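Local atomic coordinates of acidocalcisomal pyrophosphatase (Trypanosoma cruzi, PDB entry 5CUV), a protein that probably hydrolyses inorganic pyrophosphate to orthophosphate, with magnesium as its cofactor. Residues D281-G286 / H399-N404; G287-N292 / D324-W329. All coordinates share one frame; numbering follows the deposited sequence.

Interaction 1 (D281-G286 / H399-N404)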
loop_
_atom_site.group_PDB
_atom_site.type_symbol
_atom_site.label_atom_id
_atom_site.label_comp_id
_atom_site.label_asym_id
_atom_site.label_seq_id
_atom_site.Cartn_x
_atom_site.Cartn_y
_atom_site.Cartn_z
ATOM N N ASP A 281 0.068 43.645 4.378
ATOM C CA ASP A 281 0.474 44.545 5.465
ATOM C C ASP A 281 1.313 43.662 6.357
ATOM O O ASP A 281 0.899 42.552 6.695
ATOM C CB ASP A 281 -0.703 45.034 6.335
ATOM C CG ASP A 281 -1.659 45.936 5.586
ATOM O OD1 ASP A 281 -1.194 47.005 5.116
ATOM O OD2 ASP A 281 -2.870 45.577 5.467
ATOM N N VAL A 282 2.498 44.091 6.728
ATOM C CA VAL A 282 3.203 43.248 7.664
ATOM C C VAL A 282 2.243 43.403 8.881
ATOM O O VAL A 282 1.688 44.492 9.063
ATOM C CB VAL A 282 4.601 43.820 7.947
ATOM C CG1 VAL A 282 5.111 43.302 9.273
ATOM C CG2 VAL A 282 5.550 43.423 6.821
ATOM N N VAL A 283 1.992 42.345 9.671
ATOM C CA VAL A 283 1.084 42.481 10.839
ATOM C C VAL A 283 1.761 42.208 12.218
ATOM O O VAL A 283 1.241 42.611 13.258
ATOM C CB VAL A 283 -0.290 41.622 10.665
ATOM C CG1 VAL A 283 -0.621 41.419 9.175
ATOM C CG2 VAL A 283 -0.218 40.281 11.382
ATOM N N PHE A 284 2.908 41.517 12.225
ATOM C CA PHE A 284 3.676 41.282 13.465
ATOM C C PHE A 284 5.156 41.497 13.161
ATOM O O PHE A 284 5.555 41.481 11.985
ATOM C CB PHE A 284 3.424 39.896 14.106
ATOM C CG PHE A 284 3.381 38.759 13.134
ATOM C CD1 PHE A 284 2.448 38.741 12.096
ATOM C CD2 PHE A 284 4.252 37.686 13.272
ATOM C CE1 PHE A 284 2.379 37.680 11.211
ATOM C CE2 PHE A 284 4.195 36.602 12.384
ATOM C CZ PHE A 284 3.256 36.601 11.352
ATOM N N GLU A 285 5.936 41.717 14.229
ATOM C CA GLU A 285 7.384 42.044 14.198
ATOM C C GLU A 285 8.412 41.295 13.302
ATOM O O GLU A 285 9.520 41.785 13.070
ATOM C CB GLU A 285 7.897 42.141 15.651
ATOM C CG GLU A 285 7.148 43.240 16.448
ATOM C CD GLU A 285 7.698 43.494 17.858
ATOM O OE1 GLU A 285 8.289 42.556 18.451
ATOM O OE2 GLU A 285 7.523 44.627 18.376
ATOM N N GLY A 286 8.047 40.122 12.806
ATOM C CA GLY A 286 8.909 39.386 11.897
ATOM C C GLY A 286 8.004 39.126 10.698
ATOM O O GLY A 286 8.005 38.046 10.091
ATOM N N HIS A 399 -2.424 31.717 10.070
ATOM C CA HIS A 399 -3.738 31.529 10.624
ATOM C C HIS A 399 -3.992 32.744 11.539
ATOM O O HIS A 399 -5.080 33.364 11.536
ATOM C CB HIS A 399 -3.797 30.205 11.363
ATOM C CG HIS A 399 -5.154 29.876 11.868
ATOM N ND1 HIS A 399 -6.294 30.086 11.123
ATOM C CD2 HIS A 399 -5.561 29.320 13.026
ATOM C CE1 HIS A 399 -7.348 29.671 11.804
ATOM N NE2 HIS A 399 -6.926 29.201 12.964
ATOM N N TYR A 400 -2.968 33.093 12.304
ATOM C CA TYR A 400 -3.065 34.226 13.180
ATOM C C TYR A 400 -3.524 35.491 12.399
ATOM O O TYR A 400 -4.527 36.112 12.787
ATOM C CB TYR A 400 -1.713 34.447 13.920
ATOM C CG TYR A 400 -1.728 35.745 14.721
ATOM C CD1 TYR A 400 -2.165 35.757 16.052
ATOM C CD2 TYR A 400 -1.429 36.985 14.096
ATOM C CE1 TYR A 400 -2.314 36.954 16.743
ATOM C CE2 TYR A 400 -1.578 38.173 14.762
ATOM C CZ TYR A 400 -2.027 38.165 16.095
ATOM O OH TYR A 400 -2.235 39.375 16.781
HETATM N N MSE A 401 -2.814 35.855 11.307
HETATM C CA MSE A 401 -3.196 37.007 10.507
HETATM C C MSE A 401 -4.577 36.858 9.917
HETATM O O MSE A 401 -5.307 37.815 9.756
HETATM C CB MSE A 401 -2.211 37.179 9.351
HETATM C CG MSE A 401 -0.812 37.573 9.795
HETATM SE SE MSE A 401 0.419 37.883 8.358
HETATM C CE MSE A 401 0.759 36.024 7.877
ATOM N N TRP A 402 -4.971 35.653 9.574
ATOM C CA TRP A 402 -6.333 35.497 9.077
ATOM C C TRP A 402 -7.271 35.825 10.229
ATOM O O TRP A 402 -8.340 36.396 10.022
ATOM C CB TRP A 402 -6.664 34.079 8.622
ATOM C CG TRP A 402 -8.081 33.850 8.466
ATOM C CD1 TRP A 402 -8.810 34.136 7.399
ATOM C CD2 TRP A 402 -8.955 33.222 9.414
ATOM N NE1 TRP A 402 -10.111 33.722 7.587
ATOM C CE2 TRP A 402 -10.224 33.159 8.825
ATOM C CE3 TRP A 402 -8.779 32.697 10.710
ATOM C CZ2 TRP A 402 -11.328 32.591 9.470
ATOM C CZ3 TRP A 402 -9.891 32.126 11.361
ATOM C CH2 TRP A 402 -11.145 32.077 10.736
ATOM N N GLY A 403 -6.869 35.430 11.433
ATOM C CA GLY A 403 -7.718 35.624 12.580
ATOM C C GLY A 403 -7.890 37.088 12.886
ATOM O O GLY A 403 -9.000 37.561 13.210
ATOM N N ASN A 404 -6.789 37.819 12.767
ATOM C CA ASN A 404 -6.830 39.220 13.099
ATOM C C ASN A 404 -7.499 39.987 11.965
ATOM O O ASN A 404 -8.045 41.066 12.150
ATOM C CB ASN A 404 -5.408 39.669 13.470
ATOM C CG ASN A 404 -4.989 40.940 12.787
ATOM O OD1 ASN A 404 -5.347 42.051 13.237
ATOM N ND2 ASN A 404 -4.216 40.802 11.686
#

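Interaction 2 (G287-N292 / D324-W329). With MG (magnesium ion), chain D.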
loop_
_atom_site.group_PDB
_atom_site.type_symbol
_atom_site.label_atom_id
_atom_site.label_comp_id
_atom_site.label_asym_id
_atom_site.label_seq_id
_atom_site.Cartn_x
_atom_site.Cartn_y
_atom_site.Cartn_z
ATOM N N GLY A 287 7.189 40.135 10.403
ATOM C CA GLY A 287 6.247 40.062 9.309
ATOM C C GLY A 287 6.867 40.180 7.924
ATOM O O GLY A 287 7.748 40.992 7.648
ATOM N N TYR A 288 6.385 39.342 7.031
ATOM C CA TYR A 288 6.905 39.378 5.698
ATOM C C TYR A 288 5.978 40.200 4.792
ATOM O O TYR A 288 5.040 40.864 5.264
ATOM C CB TYR A 288 7.101 37.944 5.188
ATOM C CG TYR A 288 8.576 37.567 5.065
ATOM C CD1 TYR A 288 9.474 38.426 4.405
ATOM C CD2 TYR A 288 9.067 36.324 5.535
ATOM C CE1 TYR A 288 10.804 38.068 4.200
ATOM C CE2 TYR A 288 10.421 35.954 5.333
ATOM C CZ TYR A 288 11.270 36.845 4.657
ATOM O OH TYR A 288 12.586 36.535 4.410
ATOM N N VAL A 289 6.270 40.174 3.494
ATOM C CA VAL A 289 5.486 40.901 2.525
ATOM C C VAL A 289 4.510 39.954 1.793
ATOM O O VAL A 289 4.762 39.483 0.680
ATOM C CB VAL A 289 6.448 41.635 1.572
ATOM C CG1 VAL A 289 7.717 40.765 1.325
ATOM C CG2 VAL A 289 5.720 42.027 0.291
ATOM N N GLY A 290 3.394 39.667 2.445
ATOM C CA GLY A 290 2.418 38.802 1.849
ATOM C C GLY A 290 1.885 39.332 0.530
ATOM O O GLY A 290 2.199 40.456 0.093
ATOM N N ASP A 291 1.055 38.494 -0.097
ATOM C CA ASP A 291 0.413 38.785 -1.375
ATOM C C ASP A 291 -1.104 38.922 -1.257
ATOM O O ASP A 291 -1.781 38.988 -2.266
ATOM C CB ASP A 291 0.745 37.699 -2.441
ATOM C CG ASP A 291 0.710 36.228 -1.890
ATOM O OD1 ASP A 291 -0.223 35.849 -1.155
ATOM O OD2 ASP A 291 1.623 35.426 -2.232
ATOM N N ASN A 292 -1.624 38.932 -0.035
ATOM C CA ASN A 292 -3.061 39.080 0.221
ATOM C C ASN A 292 -4.002 37.974 -0.186
ATOM O O ASN A 292 -5.179 38.187 -0.492
ATOM C CB ASN A 292 -3.575 40.377 -0.371
ATOM C CG ASN A 292 -3.592 41.492 0.630
ATOM O OD1 ASN A 292 -2.929 41.431 1.661
ATOM N ND2 ASN A 292 -4.334 42.528 0.325
ATOM N N ASP A 324 6.868 39.100 -7.618
ATOM C CA ASP A 324 6.723 40.550 -7.690
ATOM C C ASP A 324 7.114 41.173 -6.348
ATOM O O ASP A 324 6.442 42.054 -5.826
ATOM C CB ASP A 324 5.267 40.887 -8.092
ATOM C CG ASP A 324 4.809 42.328 -7.672
ATOM O OD1 ASP A 324 5.354 43.362 -8.187
ATOM O OD2 ASP A 324 3.868 42.415 -6.820
ATOM N N GLY A 325 8.204 40.682 -5.775
ATOM C CA GLY A 325 8.670 41.225 -4.506
ATOM C C GLY A 325 7.916 40.758 -3.279
ATOM O O GLY A 325 8.343 40.994 -2.132
ATOM N N GLN A 326 6.788 40.094 -3.510
ATOM C CA GLN A 326 5.963 39.564 -2.415
ATOM C C GLN A 326 6.392 38.122 -2.067
ATOM O O GLN A 326 6.842 37.377 -2.951
ATOM C CB GLN A 326 4.497 39.617 -2.836
ATOM C CG GLN A 326 3.807 40.871 -2.403
ATOM C CD GLN A 326 2.628 41.224 -3.265
ATOM O OE1 GLN A 326 1.983 40.361 -3.883
ATOM N NE2 GLN A 326 2.317 42.514 -3.305
HETATM N N MSE A 327 6.305 37.757 -0.784
HETATM C CA MSE A 327 6.653 36.411 -0.341
HETATM C C MSE A 327 5.499 35.586 -0.767
HETATM O O MSE A 327 4.373 35.938 -0.518
HETATM C CB MSE A 327 6.858 36.355 1.172
HETATM C CG MSE A 327 7.286 34.987 1.678
HETATM SE SE MSE A 327 9.025 34.432 1.089
HETATM C CE MSE A 327 10.092 35.576 2.252
ATOM N N ASP A 328 5.772 34.463 -1.392
ATOM C CA ASP A 328 4.701 33.603 -1.857
ATOM C C ASP A 328 5.008 32.119 -1.569
ATOM O O ASP A 328 5.476 31.364 -2.406
ATOM C CB ASP A 328 4.507 33.929 -3.346
ATOM C CG ASP A 328 3.581 32.960 -4.074
ATOM O OD1 ASP A 328 2.554 32.537 -3.456
ATOM O OD2 ASP A 328 3.897 32.677 -5.287
ATOM N N TRP A 329 4.777 31.770 -0.316
ATOM C CA TRP A 329 4.960 30.434 0.209
ATOM C C TRP A 329 4.085 29.396 -0.522
ATOM O O TRP A 329 2.971 29.643 -0.965
ATOM C CB TRP A 329 4.589 30.383 1.702
ATOM C CG TRP A 329 5.462 31.189 2.695
ATOM C CD1 TRP A 329 5.085 32.314 3.404
ATOM C CD2 TRP A 329 6.860 30.960 3.039
ATOM N NE1 TRP A 329 6.136 32.785 4.129
ATOM C CE2 TRP A 329 7.241 31.994 3.930
ATOM C CE3 TRP A 329 7.808 29.990 2.680
ATOM C CZ2 TRP A 329 8.544 32.101 4.467
ATOM C CZ3 TRP A 329 9.110 30.096 3.225
ATOM C CH2 TRP A 329 9.457 31.156 4.110
HETATM MG MG MG D . 0.249 32.899 -2.663
#

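Interaction 1 (D281-G286 / H399-N404)
The selenium of M401 meets the phenyl ring of F284 at its edge rather than over a face. SE lies 4.8 Å from the centroid of the F284 ring and 84° off its normal, a Met-aromatic contact in which the two side chains cross at about a right angle. Its nearest ring atom is F284 CE1, 3.5 Å from M401 SE. The long, flexible methionine chain, here selenomethionine, suits this reach: CG stands anti to the carbonyl carbon (chi1 -67°), the chain runs straight through chi2, and a bend at chi3 turns the methyl group aside. F284 takes the crowded position between the backbone N and the carbonyl carbon (chi1 43°), which presents CE1 to the helix. These side chains join the loop between strands 269-272 and 296-299 to the long C-terminal helix 388-412 of the pyrophosphatase domain. Y400 and M401, with N404 one turn further on, share the helix face that meets the loop; W402 is directed elsewhere, toward W201 and H202. Branched V283 crosses M401 obliquely, with its CG1 3.8 Å from M401 SE. Its other methyl, CG2, approaches the edge of the Y400 ring at CE2, 4.2 Å away. The amide of N404 flanks the same valine, ND2 lying 4.0 Å from V283 CG2. No hydrogen bond links the segments, and M401 also touches S279, earlier in the same loop.

Interaction 2 (G287-N292 / D324-W329)
The carboxylate of D328 is gripped from two quarters: OD1 by the magnesium ion, 2.5 Å away, and OD2 by a salt bridge to K330, whose positive charge would favour the ionised form of the carboxylate. CG anti to the backbone N carries the group toward the metal. D291 comes from the loop, its OD2 at a longer 2.9 Å from the magnesium; the two carboxylate planes are turned 70° apart, and the cation would offset the repulsion between them. Beside the site, the backbones join through one hydrogen bond, M327 N to V289 O, 2.7 Å long. It is moderately straight (154° at the hydrogen), with its donor 31° out of the carbonyl plane. Around it the branched V289 crosses the aliphatic part of Q326 at about a right angle, V289 CG2 lying 3.5 Å from Q326 CG. Farther from the metal, M327 bends at chi2 and chi3 to lay its methyl over one face of the Y288 ring, while its CG sits over a face of W329; a flexible chain suits this place between two flat rings. D324 and G325, both with positive phi, form the type I' turn of the hairpin joining strands 310-323 and 326-335, a backbone shape glycine adopts easily. D291 and D328, completed by D296, make up the three-aspartate magnesium site of family I soluble pyrophosphatases, with D291 opening the family signature D-N-D-P-I-D.

Overall arrangement
Interactions 1 and 2 use successive parts of one loop, between strands 269-272 and 296-299, so that it is fastened first to helix 388-412 and then to the start of strand 326-335. They touch where V282 packs against the backbone oxygens of G287 and Y288. Interaction 1 is a surface contact, apolar and free of hydrogen bonds, burying 211 Å². Interaction 2 is partly buried and about twice as large, at 413 Å², adding a backbone hydrogen bond and a shared magnesium ion to its apolar contacts. Each uses a selenomethionine against an aromatic ring, but the side chain of M401 is about 11 Å from the magnesium, whereas D328 binds it directly.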